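Local coordinates for imelysin-like protein (Psychrobacter arcticus, PDB 3PF0) that is of unknown function but belongs to the imelysin-like family and has been described as a putative metalloendopeptidase, at residues 164-176 with 188-200. Sequence-based numbering, arbitrary orientation.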
ATOM      1  N   VAL A 164     -12.622  -9.343  -6.306  1.00 36.02           N
ATOM      2  CA  VAL A 164     -11.640 -10.053  -7.115  1.00 36.64           C
ATOM      3  C   VAL A 164     -11.626  -9.558  -8.602  1.00 40.20           C
ATOM      4  O   VAL A 164     -10.601  -9.687  -9.272  1.00 39.58           O
ATOM      5  CB  VAL A 164     -11.990 -11.566  -6.948  1.00 42.10           C
ATOM      6  CG1 VAL A 164     -12.089 -12.343  -8.259  1.00 43.01           C
ATOM      7  CG2 VAL A 164     -11.057 -12.248  -5.961  1.00 41.97           C
ATOM      8  N   VAL A 165     -12.736  -8.972  -9.098  1.00 35.59           N
ATOM      9  CA  VAL A 165     -12.838  -8.552 -10.499  1.00 34.34           C
ATOM     10  C   VAL A 165     -12.730  -7.021 -10.655  1.00 36.23           C
ATOM     11  O   VAL A 165     -13.092  -6.480 -11.704  1.00 35.40           O
ATOM     12  CB  VAL A 165     -14.127  -9.116 -11.169  1.00 39.27           C
ATOM     13  CG1 VAL A 165     -14.127 -10.635 -11.153  1.00 40.27           C
ATOM     14  CG2 VAL A 165     -15.403  -8.579 -10.526  1.00 39.06           C
ATOM     15  N   GLN A 166     -12.197  -6.330  -9.639  1.00 31.62           N
ATOM     16  CA  GLN A 166     -12.071  -4.879  -9.677  1.00 30.57           C
ATOM     17  C   GLN A 166     -10.847  -4.383  -8.871  1.00 33.93           C
ATOM     18  O   GLN A 166     -10.001  -5.181  -8.459  1.00 34.04           O
ATOM     19  CB  GLN A 166     -13.375  -4.229  -9.168  1.00 31.75           C
ATOM     20  CG  GLN A 166     -13.771  -4.662  -7.764  1.00 35.02           C
ATOM     21  CD  GLN A 166     -15.169  -4.243  -7.410  1.00 46.62           C
ATOM     22  OE1 GLN A 166     -15.471  -3.055  -7.246  1.00 38.55           O
ATOM     23  NE2 GLN A 166     -16.035  -5.222  -7.217  1.00 36.19           N
ATOM     24  N   GLY A 167     -10.781  -3.069  -8.666  1.00 30.11           N
ATOM     25  CA  GLY A 167      -9.696  -2.410  -7.948  1.00 29.57           C
ATOM     26  C   GLY A 167      -8.404  -2.372  -8.741  1.00 32.25           C
ATOM     27  O   GLY A 167      -8.402  -2.609  -9.960  1.00 31.56           O
ATOM     28  N   ILE A 168      -7.291  -2.112  -8.042  1.00 28.54           N
ATOM     29  CA  ILE A 168      -5.948  -2.051  -8.637  1.00 29.46           C
ATOM     30  C   ILE A 168      -5.596  -3.369  -9.405  1.00 33.62           C
ATOM     31  O   ILE A 168      -5.207  -3.234 -10.566  1.00 33.80           O
ATOM     32  CB  ILE A 168      -4.884  -1.644  -7.575  1.00 32.93           C
ATOM     33  CG1 ILE A 168      -5.069  -0.151  -7.228  1.00 33.07           C
ATOM     34  CG2 ILE A 168      -3.444  -1.915  -8.048  1.00 32.90           C
ATOM     35  CD1 ILE A 168      -4.690   0.204  -5.906  1.00 39.54           C
ATOM     36  N   PRO A 169      -5.761  -4.618  -8.868  1.00 30.31           N
ATOM     37  CA  PRO A 169      -5.397  -5.804  -9.674  1.00 30.15           C
ATOM     38  C   PRO A 169      -6.341  -6.065 -10.859  1.00 35.16           C
ATOM     39  O   PRO A 169      -5.901  -6.643 -11.857  1.00 36.09           O
ATOM     40  CB  PRO A 169      -5.455  -6.952  -8.668  1.00 32.50           C
ATOM     41  CG  PRO A 169      -6.396  -6.488  -7.609  1.00 36.31           C
ATOM     42  CD  PRO A 169      -6.181  -5.013  -7.505  1.00 31.09           C
ATOM     43  N   GLY A 170      -7.612  -5.643 -10.743  1.00 30.48           N
ATOM     44  CA  GLY A 170      -8.595  -5.757 -11.813  1.00 29.79           C
ATOM     45  C   GLY A 170      -8.203  -4.872 -12.989  1.00 33.94           C
ATOM     46  O   GLY A 170      -8.187  -5.322 -14.137  1.00 33.39           O
ATOM     47  N   LEU A 171      -7.843  -3.609 -12.700  1.00 29.78           N
ATOM     48  CA  LEU A 171      -7.399  -2.641 -13.706  1.00 28.55           C
ATOM     49  C   LEU A 171      -6.084  -3.097 -14.359  1.00 33.05           C
ATOM     50  O   LEU A 171      -5.926  -2.999 -15.577  1.00 32.95           O
ATOM     51  CB  LEU A 171      -7.249  -1.256 -13.059  1.00 27.12           C
ATOM     52  CG  LEU A 171      -8.560  -0.504 -12.821  1.00 30.06           C
ATOM     53  CD1 LEU A 171      -8.419   0.530 -11.713  1.00 28.71           C
ATOM     54  CD2 LEU A 171      -9.085   0.119 -14.114  1.00 30.07           C
ATOM     55  N   GLU A 172      -5.174  -3.662 -13.558  1.00 30.02           N
ATOM     56  CA  GLU A 172      -3.898  -4.158 -14.045  1.00 29.73           C
ATOM     57  C   GLU A 172      -4.107  -5.214 -15.114  1.00 34.95           C
ATOM     58  O   GLU A 172      -3.487  -5.156 -16.183  1.00 35.22           O
ATOM     59  CB  GLU A 172      -3.093  -4.747 -12.886  1.00 30.87           C
ATOM     60  CG  GLU A 172      -1.716  -5.240 -13.316  1.00 36.69           C
ATOM     61  CD  GLU A 172      -0.941  -6.008 -12.270  1.00 39.29           C
ATOM     62  OE1 GLU A 172      -1.518  -6.335 -11.208  1.00 34.64           O
ATOM     63  OE2 GLU A 172       0.254  -6.282 -12.514  1.00 37.07           O
ATOM     64  N   GLU A 173      -5.004  -6.165 -14.815  1.00 31.28           N
ATOM     65  CA  GLU A 173      -5.358  -7.272 -15.678  1.00 31.42           C
ATOM     66  C   GLU A 173      -5.989  -6.762 -16.969  1.00 34.37           C
ATOM     67  O   GLU A 173      -5.600  -7.226 -18.037  1.00 34.54           O
ATOM     68  CB  GLU A 173      -6.298  -8.242 -14.938  1.00 32.91           C
ATOM     69  CG  GLU A 173      -6.592  -9.533 -15.687  1.00 44.53           C
ATOM     70  CD  GLU A 173      -5.380 -10.286 -16.208  1.00 67.56           C
ATOM     71  OE1 GLU A 173      -4.633 -10.853 -15.381  1.00 55.19           O
ATOM     72  OE2 GLU A 173      -5.167 -10.296 -17.443  1.00 64.29           O
ATOM     73  N   ALA A 174      -6.950  -5.817 -16.882  1.00 29.09           N
ATOM     74  CA  ALA A 174      -7.618  -5.283 -18.069  1.00 29.51           C
ATOM     75  C   ALA A 174      -6.657  -4.474 -18.961  1.00 34.09           C
ATOM     76  O   ALA A 174      -6.752  -4.574 -20.186  1.00 33.15           O
ATOM     77  CB  ALA A 174      -8.797  -4.425 -17.670  1.00 29.57           C
ATOM     78  N   LEU A 175      -5.714  -3.717 -18.356  1.00 31.21           N
ATOM     79  CA  LEU A 175      -4.746  -2.903 -19.120  1.00 31.22           C
ATOM     80  C   LEU A 175      -3.592  -3.726 -19.728  1.00 36.52           C
ATOM     81  O   LEU A 175      -3.026  -3.317 -20.751  1.00 35.79           O
ATOM     82  CB  LEU A 175      -4.181  -1.764 -18.257  1.00 30.26           C
ATOM     83  CG  LEU A 175      -5.188  -0.662 -17.904  1.00 34.03           C
ATOM     84  CD1 LEU A 175      -4.662   0.216 -16.797  1.00 33.39           C
ATOM     85  CD2 LEU A 175      -5.572   0.170 -19.125  1.00 34.76           C
ATOM     86  N   TYR A 176      -3.270  -4.887 -19.136  1.00 34.93           N
ATOM     87  CA  TYR A 176      -2.173  -5.726 -19.617  1.00 35.75           C
ATOM     88  C   TYR A 176      -2.603  -7.019 -20.327  1.00 41.47           C
ATOM     89  O   TYR A 176      -1.727  -7.780 -20.747  1.00 41.71           O
ATOM     90  CB  TYR A 176      -1.244  -6.068 -18.459  1.00 36.62           C
ATOM     91  CG  TYR A 176      -0.287  -4.949 -18.156  1.00 39.00           C
ATOM     92  CD1 TYR A 176      -0.642  -3.915 -17.295  1.00 40.05           C
ATOM     93  CD2 TYR A 176       0.962  -4.888 -18.771  1.00 40.83           C
ATOM     94  CE1 TYR A 176       0.226  -2.856 -17.042  1.00 40.04           C
ATOM     95  CE2 TYR A 176       1.845  -3.847 -18.508  1.00 41.91           C
ATOM     96  CZ  TYR A 176       1.472  -2.831 -17.647  1.00 47.24           C
ATOM     97  OH  TYR A 176       2.346  -1.809 -17.397  1.00 50.60           O
ATOM     98  N   TYR A 188     -14.843  -1.157 -19.002  1.00 29.85           N
ATOM     99  CA  TYR A 188     -14.403  -1.757 -17.744  1.00 28.23           C
ATOM    100  C   TYR A 188     -13.382  -0.865 -17.032  1.00 30.89           C
ATOM    101  O   TYR A 188     -13.469  -0.710 -15.823  1.00 31.32           O
ATOM    102  CB  TYR A 188     -13.807  -3.184 -17.948  1.00 28.98           C
ATOM    103  CG  TYR A 188     -13.179  -3.722 -16.675  1.00 29.57           C
ATOM    104  CD1 TYR A 188     -13.946  -4.396 -15.727  1.00 30.30           C
ATOM    105  CD2 TYR A 188     -11.843  -3.453 -16.363  1.00 29.74           C
ATOM    106  CE1 TYR A 188     -13.396  -4.808 -14.514  1.00 29.81           C
ATOM    107  CE2 TYR A 188     -11.285  -3.859 -15.153  1.00 29.56           C
ATOM    108  CZ  TYR A 188     -12.063  -4.548 -14.238  1.00 35.29           C
ATOM    109  OH  TYR A 188     -11.514  -4.935 -13.042  1.00 32.48           O
ATOM    110  N   VAL A 189     -12.380  -0.350 -17.762  1.00 27.79           N
ATOM    111  CA  VAL A 189     -11.287   0.455 -17.203  1.00 27.11           C
ATOM    112  C   VAL A 189     -11.868   1.741 -16.611  1.00 31.30           C
ATOM    113  O   VAL A 189     -11.463   2.139 -15.514  1.00 30.18           O
ATOM    114  CB  VAL A 189     -10.157   0.701 -18.252  1.00 30.54           C
ATOM    115  CG1 VAL A 189      -9.161   1.770 -17.789  1.00 29.19           C
ATOM    116  CG2 VAL A 189      -9.433  -0.613 -18.586  1.00 29.79           C
HETATM  117  N   MSE A 190     -12.856   2.339 -17.300  1.00 28.78           N
HETATM  118  CA  MSE A 190     -13.549   3.538 -16.828  1.00 29.51           C
HETATM  119  C   MSE A 190     -14.391   3.226 -15.600  1.00 34.84           C
HETATM  120  O   MSE A 190     -14.332   3.978 -14.622  1.00 34.30           O
HETATM  121  CB  MSE A 190     -14.428   4.126 -17.933  1.00 32.68           C
HETATM  122  CG  MSE A 190     -13.637   4.834 -19.027  1.00 39.72           C
HETATM  123 SE   MSE A 190     -14.807   5.303 -20.505  0.75 49.41          SE
HETATM  124  CE  MSE A 190     -15.920   6.663 -19.612  1.00 46.20           C
ATOM    125  N   SER A 191     -15.136   2.094 -15.627  1.00 31.99           N
ATOM    126  CA  SER A 191     -15.988   1.659 -14.503  1.00 31.58           C
ATOM    127  C   SER A 191     -15.168   1.318 -13.264  1.00 34.58           C
ATOM    128  O   SER A 191     -15.516   1.766 -12.176  1.00 33.50           O
ATOM    129  CB  SER A 191     -16.824   0.444 -14.891  1.00 34.55           C
ATOM    130  OG  SER A 191     -17.768   0.802 -15.882  1.00 45.30           O
ATOM    131  N   ALA A 192     -14.080   0.530 -13.427  1.00 31.15           N
ATOM    132  CA  ALA A 192     -13.254   0.117 -12.299  1.00 30.27           C
ATOM    133  C   ALA A 192     -12.497   1.278 -11.682  1.00 31.22           C
ATOM    134  O   ALA A 192     -12.476   1.371 -10.470  1.00 31.19           O
ATOM    135  CB  ALA A 192     -12.302  -1.002 -12.706  1.00 31.29           C
ATOM    136  N   SER A 193     -11.911   2.183 -12.484  1.00 28.19           N
ATOM    137  CA  SER A 193     -11.189   3.343 -11.945  1.00 27.05           C
ATOM    138  C   SER A 193     -12.175   4.333 -11.258  1.00 31.21           C
ATOM    139  O   SER A 193     -11.861   4.871 -10.187  1.00 31.14           O
ATOM    140  CB  SER A 193     -10.345   4.023 -13.025  1.00 29.43           C
ATOM    141  OG  SER A 193     -11.107   4.349 -14.174  1.00 36.71           O
ATOM    142  N   SER A 194     -13.398   4.477 -11.804  1.00 27.93           N
ATOM    143  CA  SER A 194     -14.455   5.306 -11.204  1.00 27.26           C
ATOM    144  C   SER A 194     -14.923   4.716  -9.865  1.00 33.11           C
ATOM    145  O   SER A 194     -15.054   5.460  -8.888  1.00 32.86           O
ATOM    146  CB  SER A 194     -15.644   5.438 -12.150  1.00 30.05           C
ATOM    147  OG  SER A 194     -16.748   6.090 -11.537  1.00 37.95           O
ATOM    148  N   ALA A 195     -15.176   3.381  -9.815  1.00 30.69           N
ATOM    149  CA  ALA A 195     -15.600   2.715  -8.581  1.00 30.59           C
ATOM    150  C   ALA A 195     -14.499   2.820  -7.533  1.00 33.89           C
ATOM    151  O   ALA A 195     -14.791   3.058  -6.365  1.00 33.63           O
ATOM    152  CB  ALA A 195     -15.954   1.258  -8.848  1.00 31.57           C
ATOM    153  N   LEU A 196     -13.228   2.715  -7.973  1.00 31.13           N
ATOM    154  CA  LEU A 196     -12.053   2.836  -7.112  1.00 31.30           C
ATOM    155  C   LEU A 196     -11.966   4.253  -6.529  1.00 35.49           C
ATOM    156  O   LEU A 196     -11.823   4.393  -5.316  1.00 36.39           O
ATOM    157  CB  LEU A 196     -10.792   2.479  -7.902  1.00 31.22           C
ATOM    158  CG  LEU A 196      -9.489   2.333  -7.141  1.00 35.95           C
ATOM    159  CD1 LEU A 196      -9.648   1.421  -5.956  1.00 36.28           C
ATOM    160  CD2 LEU A 196      -8.430   1.766  -8.051  1.00 38.09           C
ATOM    161  N   GLY A 197     -12.132   5.265  -7.378  1.00 31.38           N
ATOM    162  CA  GLY A 197     -12.149   6.674  -6.979  1.00 31.96           C
ATOM    163  C   GLY A 197     -13.155   6.978  -5.885  1.00 36.58           C
ATOM    164  O   GLY A 197     -12.809   7.607  -4.880  1.00 36.73           O
ATOM    165  N   THR A 198     -14.386   6.459  -6.037  1.00 33.07           N
ATOM    166  CA  THR A 198     -15.479   6.626  -5.070  1.00 32.84           C
ATOM    167  C   THR A 198     -15.100   6.023  -3.703  1.00 36.28           C
ATOM    168  O   THR A 198     -15.331   6.659  -2.683  1.00 35.66           O
ATOM    169  CB  THR A 198     -16.772   5.994  -5.614  1.00 39.08           C
ATOM    170  OG1 THR A 198     -17.121   6.640  -6.838  1.00 38.93           O
ATOM    171  CG2 THR A 198     -17.947   6.082  -4.622  1.00 37.97           C
ATOM    172  N   ARG A 199     -14.516   4.811  -3.692  1.00 32.54           N
ATOM    173  CA  ARG A 199     -14.132   4.126  -2.455  1.00 31.91           C
ATOM    174  C   ARG A 199     -13.009   4.868  -1.727  1.00 35.66           C
ATOM    175  O   ARG A 199     -13.071   5.011  -0.509  1.00 35.18           O
ATOM    176  CB  ARG A 199     -13.716   2.673  -2.736  1.00 29.77           C
ATOM    177  CG  ARG A 199     -14.896   1.777  -3.079  1.00 37.53           C
ATOM    178  CD  ARG A 199     -14.451   0.367  -3.439  1.00 35.98           C
ATOM    179  NE  ARG A 199     -15.593  -0.455  -3.852  1.00 36.21           N
ATOM    180  CZ  ARG A 199     -16.387  -1.116  -3.016  1.00 45.72           C
ATOM    181  NH1 ARG A 199     -16.164  -1.082  -1.706  1.00 36.41           N
ATOM    182  NH2 ARG A 199     -17.399  -1.832  -3.481  1.00 33.24           N
ATOM    183  N   LEU A 200     -12.001   5.346  -2.474  1.00 32.70           N
ATOM    184  CA  LEU A 200     -10.853   6.070  -1.926  1.00 33.00           C
ATOM    185  C   LEU A 200     -11.243   7.432  -1.349  1.00 39.56           C
ATOM    186  O   LEU A 200     -10.710   7.820  -0.304  1.00 40.52           O
ATOM    187  CB  LEU A 200      -9.753   6.241  -2.995  1.00 32.15           C
ATOM    188  CG  LEU A 200      -9.084   4.944  -3.473  1.00 35.06           C
ATOM    189  CD1 LEU A 200      -8.247   5.181  -4.716  1.00 34.44           C
ATOM    190  CD2 LEU A 200      -8.248   4.336  -2.395  1.00 36.62           C
TER
HETATM  191  O   HOH W   1     -17.196  -1.378  -6.156  1.00 34.63           O
HETATM  192  O   HOH W   2     -12.698  -0.858  -8.950  1.00 35.26           O
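L171 of helix 167-176 fits as a knob into a hole in segment 188-200 of helix 183-214, formed by V189, A192, S193 and L196. The two helices run nearly antiparallel, and the axes of the two segments come within 9.5 Å. Both methyls of L171 are used. L171 CD2 lies 3.7 Å from A192 CB and also touches V189 O, while L171 CD1 meets L196 CD2 at 3.9 Å. V189 O is gripped by two donors of its own helix, S193 N and S193 OG. I168 CG1 touches L196 CD2 and adds to the apolar patch.

Y188 closes the packed side. Its CG is anti to the backbone N (chi1 172°), which sends the ring across to the other helix. A174 CB approaches the ring obliquely, 3.5 Å from Y188 CD2. Y188 OH donates to V165 O at 2.6 Å, from above the carbonyl plane (44° out of it). G170 has no side chain, which lets Y188 OH come to 3.3 Å from G170 CA. A phenylalanine in place of Y188 would probably leave V165 O without this donor and hold the chain at V165 less firmly.

At the edge of the packed part, a water joins G167 N to A192 O. The looser side is at Q166 and the partly exposed R199. There a second water accepts from R199 NH2 and donates to Q166 OE1 at 2.6 Å. Q166 OE1 and R199 NE stay 4.3 Å apart. Q166 NE2 is held by S162 O and L158 O, and R199 also binds S125 OG and makes a cation-pi contact with Y128.

The contact is a buried antiparallel helix pair in this chain of helices without strands. Helix 92-112 packs on I168 and L175, helix 48-84 on V189 and L196, and helix 138-149 on V165 and Y188.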